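PDB 2OZ8: Mll7089 protein from Mesorhizobium loti, which is of unknown function but resembles mandelate racemase and may be a magnesium-dependent hydro-lyase of the enolase superfamily. Local coordinates for residues A[303-308]-A[338-343]; A[133-138]-A[331-336]; A[291-296]-A[310-315]. One frame throughout, in Å; residues are numbered along the deposited sequence.

Contact 1 of 3, residues A[303-308]-A[338-343]; sequences GVHMAV and AYAPDR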
loop_
_atom_site.group_PDB
_atom_site.type_symbol
_atom_site.label_atom_id
_atom_site.label_comp_id
_atom_site.label_asym_id
_atom_site.label_seq_id
_atom_site.Cartn_x
_atom_site.Cartn_y
_atom_site.Cartn_z
ATOM N N GLY A 303 5.146 31.391 23.531
ATOM C CA GLY A 303 4.772 30.876 22.220
ATOM C C GLY A 303 3.884 31.850 21.486
ATOM O O GLY A 303 3.512 31.592 20.350
ATOM N N VAL A 304 3.510 32.965 22.118
ATOM C CA VAL A 304 2.714 33.972 21.411
ATOM C C VAL A 304 3.348 34.406 20.058
ATOM O O VAL A 304 2.666 34.692 19.072
ATOM C CB VAL A 304 2.324 35.199 22.333
ATOM C CG1 VAL A 304 3.554 36.091 22.711
ATOM C CG2 VAL A 304 1.186 36.009 21.710
ATOM N N HIS A 305 4.671 34.378 20.013
ATOM C CA HIS A 305 5.407 34.881 18.882
ATOM C C HIS A 305 5.375 33.961 17.681
ATOM O O HIS A 305 5.272 34.445 16.556
ATOM C CB HIS A 305 6.818 35.190 19.311
ATOM C CG HIS A 305 6.883 36.300 20.308
ATOM N ND1 HIS A 305 6.920 37.625 19.937
ATOM C CD2 HIS A 305 6.898 36.280 21.664
ATOM C CE1 HIS A 305 6.946 38.374 21.023
ATOM N NE2 HIS A 305 6.943 37.583 22.081
ATOM N N MET A 306 5.474 32.655 17.910
ATOM C CA MET A 306 5.285 31.675 16.837
ATOM C C MET A 306 3.818 31.629 16.465
ATOM O O MET A 306 3.484 31.432 15.324
ATOM C CB MET A 306 5.810 30.273 17.235
ATOM C CG MET A 306 7.282 30.289 17.733
ATOM S SD MET A 306 7.620 30.641 19.501
ATOM C CE MET A 306 7.002 29.043 20.004
ATOM N N ALA A 307 2.921 31.828 17.427
ATOM C CA ALA A 307 1.490 31.726 17.103
ATOM C C ALA A 307 1.119 32.787 16.114
ATOM O O ALA A 307 0.437 32.491 15.146
ATOM C CB ALA A 307 0.587 31.801 18.359
ATOM N N VAL A 308 1.553 34.025 16.360
ATOM C CA VAL A 308 1.214 35.107 15.451
ATOM C C VAL A 308 2.064 35.007 14.202
ATOM O O VAL A 308 1.651 35.534 13.194
ATOM C CB VAL A 308 1.304 36.602 16.058
ATOM C CG1 VAL A 308 0.688 36.733 17.433
ATOM C CG2 VAL A 308 2.721 37.140 16.066
ATOM N N ALA A 338 -4.539 37.133 22.325
ATOM C CA ALA A 338 -3.214 37.253 22.885
ATOM C C ALA A 338 -2.412 38.139 21.955
ATOM O O ALA A 338 -2.512 38.032 20.715
ATOM C CB ALA A 338 -2.541 35.877 23.084
ATOM N N TYR A 339 -1.630 39.026 22.557
ATOM C CA TYR A 339 -0.885 40.000 21.800
ATOM C C TYR A 339 0.587 39.805 21.956
ATOM O O TYR A 339 1.113 39.802 23.081
ATOM C CB TYR A 339 -1.247 41.386 22.280
ATOM C CG TYR A 339 -2.630 41.818 21.845
ATOM C CD1 TYR A 339 -2.813 42.496 20.638
ATOM C CD2 TYR A 339 -3.752 41.534 22.622
ATOM C CE1 TYR A 339 -4.067 42.870 20.214
ATOM C CE2 TYR A 339 -4.997 41.924 22.212
ATOM C CZ TYR A 339 -5.150 42.616 21.028
ATOM O OH TYR A 339 -6.396 43.007 20.611
ATOM N N ALA A 340 1.266 39.636 20.837
ATOM C CA ALA A 340 2.714 39.616 20.855
ATOM C C ALA A 340 3.184 41.063 20.964
ATOM O O ALA A 340 2.880 41.883 20.080
ATOM C CB ALA A 340 3.251 38.976 19.610
ATOM N N PRO A 341 3.918 41.392 22.044
ATOM C CA PRO A 341 4.315 42.766 22.372
ATOM C C PRO A 341 5.347 43.356 21.435
ATOM O O PRO A 341 6.070 42.618 20.749
ATOM C CB PRO A 341 4.929 42.639 23.765
ATOM C CG PRO A 341 5.307 41.239 23.906
ATOM C CD PRO A 341 4.442 40.415 23.018
ATOM N N ASP A 342 5.445 44.687 21.443
ATOM C CA ASP A 342 6.387 45.422 20.594
ATOM C C ASP A 342 7.719 45.717 21.287
ATOM O O ASP A 342 8.430 46.622 20.895
ATOM C CB ASP A 342 5.743 46.705 20.050
ATOM C CG ASP A 342 6.626 47.427 19.024
ATOM O OD1 ASP A 342 7.282 46.741 18.211
ATOM O OD2 ASP A 342 6.679 48.685 19.043
ATOM N N ARG A 343 8.061 44.936 22.295
ATOM C CA ARG A 343 9.333 45.043 22.991
ATOM C C ARG A 343 10.357 44.131 22.297
ATOM O O ARG A 343 9.965 43.285 21.507
ATOM C CB ARG A 343 9.143 44.602 24.445
ATOM C CG ARG A 343 8.236 45.519 25.316
ATOM C CD ARG A 343 7.941 44.846 26.674
ATOM N NE ARG A 343 6.529 44.527 26.674
ATOM C CZ ARG A 343 5.969 43.432 27.141
ATOM N NH1 ARG A 343 6.668 42.455 27.703
ATOM N NH2 ARG A 343 4.659 43.329 27.044
#
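The close packing of this contact gathers around Val304 and Ala340, whose CA atoms lie 5.7 Å apart. Val304 stands at the start of the short helix 304-309 and points toward the chain that leaves strand 337-339. Its CG1 takes the crowded position between N and the carbonyl carbon (chi1 69°). This puts CG2 anti to N and against the passing backbone, 3.7 Å from Ala340 N. The same methyl meets Ala338 CB at 4.0 Å, so one branch fills the bend between two alanines.

One helical turn later Val308 adds a second apolar contact. Its two methyls straddle the methyl of Ala340, with CG2 4.0 Å from Ala340 CB. His305 adds a third side chain. The ring is swung beside its own backbone N (chi1 -65°), and its ND1 comes within 3.9 Å of Ala340 CB. Its CE1 lies 3.8 Å from Pro341 CD, where the two side chains cross at about a right angle. Ala340 CB thus has three side chains around it.

The outer side is looser. CB of Tyr339 points away from the helix, and Asp342 is exposed. There Arg343 folds back so that Pro341 CB sits 3.3 Å above one face of its guanidinium, offset toward the rim.

No hydrogen bond joins the two segments, so the short helix following a barrel strand is held to the chain beyond the last hairpin by apolar surfaces. The polar atoms of the imidazole are served from elsewhere: ND1 by His123 N and NE2 by His346 O. A ring that faces a backbone N-H with ND1 and a carbonyl with NE2 is probably neutral and carries its proton on NE2.

Contact 2 of 3, residues A[133-138]-A[331-336]; sequences VKAYAS and IEIRDG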
loop_
_atom_site.group_PDB
_atom_site.type_symbol
_atom_site.label_atom_id
_atom_site.label_comp_id
_atom_site.label_asym_id
_atom_site.label_seq_id
_atom_site.Cartn_x
_atom_site.Cartn_y
_atom_site.Cartn_z
ATOM N N VAL A 133 -3.244 36.805 18.191
ATOM C CA VAL A 133 -3.862 35.512 17.995
ATOM C C VAL A 133 -4.980 35.295 19.007
ATOM O O VAL A 133 -4.895 35.747 20.127
ATOM C CB VAL A 133 -2.789 34.410 18.107
ATOM C CG1 VAL A 133 -2.232 34.293 19.498
ATOM C CG2 VAL A 133 -3.335 33.106 17.567
ATOM N N LYS A 134 -6.035 34.621 18.615
ATOM C CA LYS A 134 -7.071 34.178 19.564
ATOM C C LYS A 134 -6.541 33.269 20.644
ATOM O O LYS A 134 -5.728 32.345 20.394
ATOM C CB LYS A 134 -8.143 33.408 18.820
ATOM C CG LYS A 134 -8.808 34.247 17.746
ATOM C CD LYS A 134 -10.021 33.538 17.177
ATOM C CE LYS A 134 -9.757 33.153 15.783
ATOM N NZ LYS A 134 -11.045 32.718 15.186
ATOM N N ALA A 135 -7.045 33.481 21.847
ATOM C CA ALA A 135 -6.621 32.684 22.970
ATOM C C ALA A 135 -7.852 31.938 23.479
ATOM O O ALA A 135 -8.939 32.476 23.461
ATOM C CB ALA A 135 -6.009 33.604 24.065
ATOM N N TYR A 136 -7.699 30.687 23.893
ATOM C CA TYR A 136 -8.826 29.984 24.455
ATOM C C TYR A 136 -8.522 29.689 25.901
ATOM O O TYR A 136 -7.365 29.641 26.288
ATOM C CB TYR A 136 -9.183 28.714 23.676
ATOM C CG TYR A 136 -8.130 27.639 23.633
ATOM C CD1 TYR A 136 -8.114 26.652 24.584
ATOM C CD2 TYR A 136 -7.214 27.570 22.610
ATOM C CE1 TYR A 136 -7.203 25.621 24.533
ATOM C CE2 TYR A 136 -6.269 26.526 22.526
ATOM C CZ TYR A 136 -6.283 25.562 23.505
ATOM O OH TYR A 136 -5.393 24.525 23.546
ATOM N N ALA A 137 -9.569 29.549 26.696
ATOM C CA ALA A 137 -9.402 29.399 28.117
ATOM C C ALA A 137 -9.371 27.905 28.406
ATOM O O ALA A 137 -10.258 27.208 28.000
ATOM C CB ALA A 137 -10.562 30.064 28.852
ATOM N N SER A 138 -8.357 27.454 29.126
ATOM C CA SER A 138 -8.110 26.057 29.359
ATOM C C SER A 138 -7.955 25.804 30.848
ATOM O O SER A 138 -7.080 26.337 31.500
ATOM C CB SER A 138 -6.868 25.666 28.592
ATOM O OG SER A 138 -6.488 24.353 28.857
ATOM N N ILE A 331 2.637 38.576 29.011
ATOM C CA ILE A 331 1.976 38.751 27.729
ATOM C C ILE A 331 0.533 39.229 27.878
ATOM O O ILE A 331 -0.260 38.593 28.543
ATOM C CB ILE A 331 1.985 37.400 26.884
ATOM C CG1 ILE A 331 3.423 36.946 26.541
ATOM C CG2 ILE A 331 1.120 37.522 25.600
ATOM C CD1 ILE A 331 4.399 38.094 26.011
ATOM N N GLU A 332 0.193 40.330 27.225
ATOM C CA GLU A 332 -1.178 40.806 27.193
ATOM C C GLU A 332 -2.184 39.811 26.537
ATOM O O GLU A 332 -1.992 39.365 25.407
ATOM C CB GLU A 332 -1.256 42.154 26.453
ATOM C CG GLU A 332 -2.607 42.863 26.642
ATOM C CD GLU A 332 -2.728 44.172 25.881
ATOM O OE1 GLU A 332 -1.787 44.547 25.136
ATOM O OE2 GLU A 332 -3.808 44.837 26.006
ATOM N N ILE A 333 -3.255 39.499 27.257
ATOM C CA ILE A 333 -4.399 38.857 26.652
ATOM C C ILE A 333 -5.628 39.706 26.960
ATOM O O ILE A 333 -6.003 39.865 28.124
ATOM C CB ILE A 333 -4.612 37.418 27.168
ATOM C CG1 ILE A 333 -3.416 36.521 26.803
ATOM C CG2 ILE A 333 -5.934 36.899 26.623
ATOM C CD1 ILE A 333 -3.506 35.033 27.301
ATOM N N ARG A 334 -6.248 40.240 25.915
ATOM C CA ARG A 334 -7.379 41.171 26.060
ATOM C C ARG A 334 -8.524 40.770 25.171
ATOM O O ARG A 334 -8.346 40.652 23.957
ATOM C CB ARG A 334 -6.955 42.602 25.699
ATOM C CG ARG A 334 -8.140 43.584 25.593
ATOM C CD ARG A 334 -7.696 45.083 25.666
ATOM N NE ARG A 334 -6.496 45.317 24.846
ATOM C CZ ARG A 334 -6.526 45.719 23.573
ATOM N NH1 ARG A 334 -7.694 45.948 22.980
ATOM N NH2 ARG A 334 -5.388 45.887 22.897
ATOM N N ASP A 335 -9.699 40.575 25.768
ATOM C CA ASP A 335 -10.896 40.124 25.045
ATOM C C ASP A 335 -10.728 38.868 24.169
ATOM O O ASP A 335 -11.175 38.833 23.023
ATOM C CB ASP A 335 -11.526 41.283 24.251
ATOM C CG ASP A 335 -12.082 42.368 25.170
ATOM O OD1 ASP A 335 -12.467 42.026 26.342
ATOM O OD2 ASP A 335 -12.087 43.558 24.742
ATOM N N GLY A 336 -10.063 37.855 24.716
ATOM C CA GLY A 336 -9.850 36.616 23.996
ATOM C C GLY A 336 -8.816 36.671 22.891
ATOM O O GLY A 336 -8.765 35.749 22.055
#
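The guanidinium of Arg334 receives Glu332 at its edge. Glu332 OE2 lies in the guanidinium plane, 3.0 Å from Arg334 NE, in a nearly straight bond that is also a salt bridge. The carboxylate is tilted, so the arginine meets OE2 from above the carboxylate plane, 35° out of it. This pair lies on the exposed side of segment 331-336.

The bond between the segments uses another flat group, the carbonyl of Gly336. Ala135 N donates to Gly336 O over 2.9 Å, with 169° at the hydrogen. The N-H is well aimed, but it arrives above the carbonyl plane, 48° out of it, and not along a lone pair. The same oxygen takes a CA-H contact from Lys134 CA at 3.4 Å. Two neighbouring residues of strand 132-138 therefore grip one acceptor.

Strand 132-138 is the first strand of the TIM-type barrel. Strands 333-334 and 337-339 form an antiparallel hairpin, and Asp335 and Gly336 make its tight turn. Both have positive phi, consistent with a type I' turn. Strand 337-339 pairs antiparallel with strand 132-138, and Val133 bonds through its backbone to Ala338.

Side chains add one apolar touch. Ile333 has CG2 anti to its backbone N, and this branch reaches Ala135 CB at 4.2 Å. Its flank also packs on Ala338 and Tyr318. Lys134 CB points away overall, though it still touches Gly336 O, and Lys134 NZ makes a salt bridge with Glu314.

Contact 3 of 3, residues A[291-296]-A[310-315]; sequences IPISIG and LPEVEW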
loop_
_atom_site.group_PDB
_atom_site.type_symbol
_atom_site.label_atom_id
_atom_site.label_comp_id
_atom_site.label_asym_id
_atom_site.label_seq_id
_atom_site.Cartn_x
_atom_site.Cartn_y
_atom_site.Cartn_z
ATOM N N ILE A 291 -1.904 21.359 6.773
ATOM C CA ILE A 291 -2.321 21.011 8.151
ATOM C C ILE A 291 -2.254 22.270 9.038
ATOM O O ILE A 291 -1.206 22.952 9.092
ATOM C CB ILE A 291 -1.367 19.941 8.762
ATOM C CG1 ILE A 291 -1.276 18.697 7.857
ATOM C CG2 ILE A 291 -1.794 19.537 10.187
ATOM C CD1 ILE A 291 -2.677 18.067 7.507
ATOM N N PRO A 292 -3.350 22.607 9.721
ATOM C CA PRO A 292 -3.259 23.706 10.700
ATOM C C PRO A 292 -2.566 23.291 11.999
ATOM O O PRO A 292 -2.428 22.116 12.262
ATOM C CB PRO A 292 -4.740 24.031 10.982
ATOM C CG PRO A 292 -5.481 22.729 10.708
ATOM C CD PRO A 292 -4.695 22.028 9.632
ATOM N N ILE A 293 -2.221 24.242 12.852
ATOM C CA ILE A 293 -1.426 23.977 14.059
ATOM C C ILE A 293 -2.053 24.752 15.167
ATOM O O ILE A 293 -2.520 25.867 14.934
ATOM C CB ILE A 293 0.074 24.432 13.888
ATOM C CG1 ILE A 293 0.838 23.410 13.032
ATOM C CG2 ILE A 293 0.788 24.688 15.225
ATOM C CD1 ILE A 293 2.309 23.773 12.763
ATOM N N SER A 294 -2.120 24.154 16.367
ATOM C CA SER A 294 -2.494 24.951 17.545
ATOM C C SER A 294 -1.314 25.007 18.488
ATOM O O SER A 294 -0.551 24.097 18.547
ATOM C CB SER A 294 -3.770 24.484 18.224
ATOM O OG SER A 294 -3.626 23.121 18.556
ATOM N N ILE A 295 -1.123 26.150 19.119
ATOM C CA ILE A 295 -0.117 26.326 20.162
ATOM C C ILE A 295 -0.726 26.077 21.564
ATOM O O ILE A 295 -1.701 26.742 21.970
ATOM C CB ILE A 295 0.457 27.743 20.080
ATOM C CG1 ILE A 295 0.848 28.078 18.611
ATOM C CG2 ILE A 295 1.533 27.970 21.176
ATOM C CD1 ILE A 295 2.144 27.566 18.051
ATOM N N GLY A 296 -0.178 25.080 22.247
ATOM C CA GLY A 296 -0.544 24.766 23.587
ATOM C C GLY A 296 0.189 25.655 24.601
ATOM O O GLY A 296 0.877 26.645 24.226
ATOM N N LEU A 310 3.227 32.142 12.450
ATOM C CA LEU A 310 2.866 31.072 11.490
ATOM C C LEU A 310 1.489 31.362 10.954
ATOM O O LEU A 310 0.591 31.738 11.726
ATOM C CB LEU A 310 2.890 29.683 12.152
ATOM C CG LEU A 310 4.241 29.182 12.641
ATOM C CD1 LEU A 310 4.028 27.971 13.562
ATOM C CD2 LEU A 310 5.116 28.847 11.473
ATOM N N PRO A 311 1.304 31.201 9.648
ATOM C CA PRO A 311 -0.031 31.523 9.089
ATOM C C PRO A 311 -1.114 30.450 9.369
ATOM O O PRO A 311 -2.295 30.776 9.392
ATOM C CB PRO A 311 0.267 31.651 7.593
ATOM C CG PRO A 311 1.411 30.586 7.374
ATOM C CD PRO A 311 2.253 30.737 8.606
ATOM N N GLU A 312 -0.712 29.177 9.575
ATOM C CA GLU A 312 -1.672 28.090 9.833
ATOM C C GLU A 312 -2.125 27.969 11.278
ATOM O O GLU A 312 -2.755 26.955 11.634
ATOM C CB GLU A 312 -1.110 26.739 9.407
ATOM C CG GLU A 312 -0.044 26.179 10.248
ATOM C CD GLU A 312 1.312 26.508 9.746
ATOM O OE1 GLU A 312 1.559 27.662 9.378
ATOM O OE2 GLU A 312 2.152 25.614 9.732
ATOM N N VAL A 313 -1.783 28.978 12.110
ATOM C CA VAL A 313 -2.150 28.958 13.536
ATOM C C VAL A 313 -3.226 29.982 13.779
ATOM O O VAL A 313 -3.049 31.162 13.438
ATOM C CB VAL A 313 -0.952 29.273 14.492
ATOM C CG1 VAL A 313 -1.431 29.297 15.909
ATOM C CG2 VAL A 313 0.199 28.306 14.306
ATOM N N GLU A 314 -4.338 29.532 14.367
ATOM C CA GLU A 314 -5.388 30.464 14.787
ATOM C C GLU A 314 -5.625 30.518 16.306
ATOM O O GLU A 314 -6.229 31.465 16.800
ATOM C CB GLU A 314 -6.671 30.267 13.917
ATOM C CG GLU A 314 -7.866 29.565 14.522
ATOM C CD GLU A 314 -9.180 29.695 13.684
ATOM O OE1 GLU A 314 -9.965 30.667 13.899
ATOM O OE2 GLU A 314 -9.444 28.806 12.837
ATOM N N TRP A 315 -5.108 29.528 17.050
ATOM C CA TRP A 315 -5.378 29.395 18.505
ATOM C C TRP A 315 -4.158 29.170 19.389
ATOM O O TRP A 315 -3.252 28.418 19.068
ATOM C CB TRP A 315 -6.393 28.302 18.810
ATOM C CG TRP A 315 -7.754 28.521 18.258
ATOM C CD1 TRP A 315 -8.290 27.951 17.138
ATOM C CD2 TRP A 315 -8.809 29.341 18.854
ATOM N NE1 TRP A 315 -9.609 28.399 16.972
ATOM C CE2 TRP A 315 -9.947 29.246 18.006
ATOM C CE3 TRP A 315 -8.884 30.146 20.009
ATOM C CZ2 TRP A 315 -11.178 29.917 18.295
ATOM C CZ3 TRP A 315 -10.082 30.859 20.273
ATOM C CH2 TRP A 315 -11.222 30.719 19.419
HETATM O O HOH W 1 -4.876 26.687 15.732
#
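Ile293 carries much of this contact. Its CB lies 3.9 Å from Val313 CG2. From there the side chain divides. CG2, anti to the backbone N, meets the same valine methyl, Val313 CG2, at 3.8 Å. CG1 runs alongside Glu312 CG, and the chain is extended beyond it (chi2 178°), so CD1 ends 3.5 Å from Glu312 OE2. The two side chains point the same way, because Glu312 starts in the crowded position between N and carbonyl carbon and then bends at chi2. The apolar CD1 offers OE2 no hydrogen bond. An alanine here removes CG1, CG2 and CD1, keeping only CB near Val313, and would probably loosen the packing against Glu312 and Ala286 of helix 276-289.

Two direct backbone bonds join the segments. Ile293 N donates to Glu312 O over 3.0 Å. Ile295 N donates to Trp315 O over 3.1 Å, nearly along the C=O axis. Between them a water bridges the strands. It donates to Ile293 O at 2.6 Å and accepts from Glu314 N at 3.2 Å. The strands run in the same sense but diverge, with 47° between their directions, and the pairing slips by one residue between the two direct bonds. Ile295 CG1 crosses Val313 CG1 at 3.7 Å, and both side chains also touch Ala307 of the intervening helix.

Ser294 OG has its partners in Asn271 on the adjacent strand and Asn248 on the strand beyond. Trp315 meets Trp222 edge-to-face. Strand 293-295, helix 304-309 and strand 313-318 form a beta-alpha-beta crossover, here the last such unit of the TIM-type barrel characteristic of the enolase superfamily.

Overall arrangement
From the N terminus, 133-138 is the first contact segment and waits almost two hundred residues for its partner in contact 2. Strand 293-295 then opens contact 3, helix 304-309 opens contact 1, and segment 310-315 closes contact 3. Segment 331-336 closes contact 2, and 338-343 closes contact 1. Contact 3 therefore lies wholly within the span of contact 2, whereas contact 1 crosses both. Contact 3 pairs the last two barrel strands, and contact 2 fastens the following hairpin to the first strand. Contact 1 sets the helix of the crossover against the chain leaving that hairpin. The Tyr339-Glu332 backbone bond ties contact 1 to contact 2, and Lys134 on Trp315 ties contact 2 to contact 3.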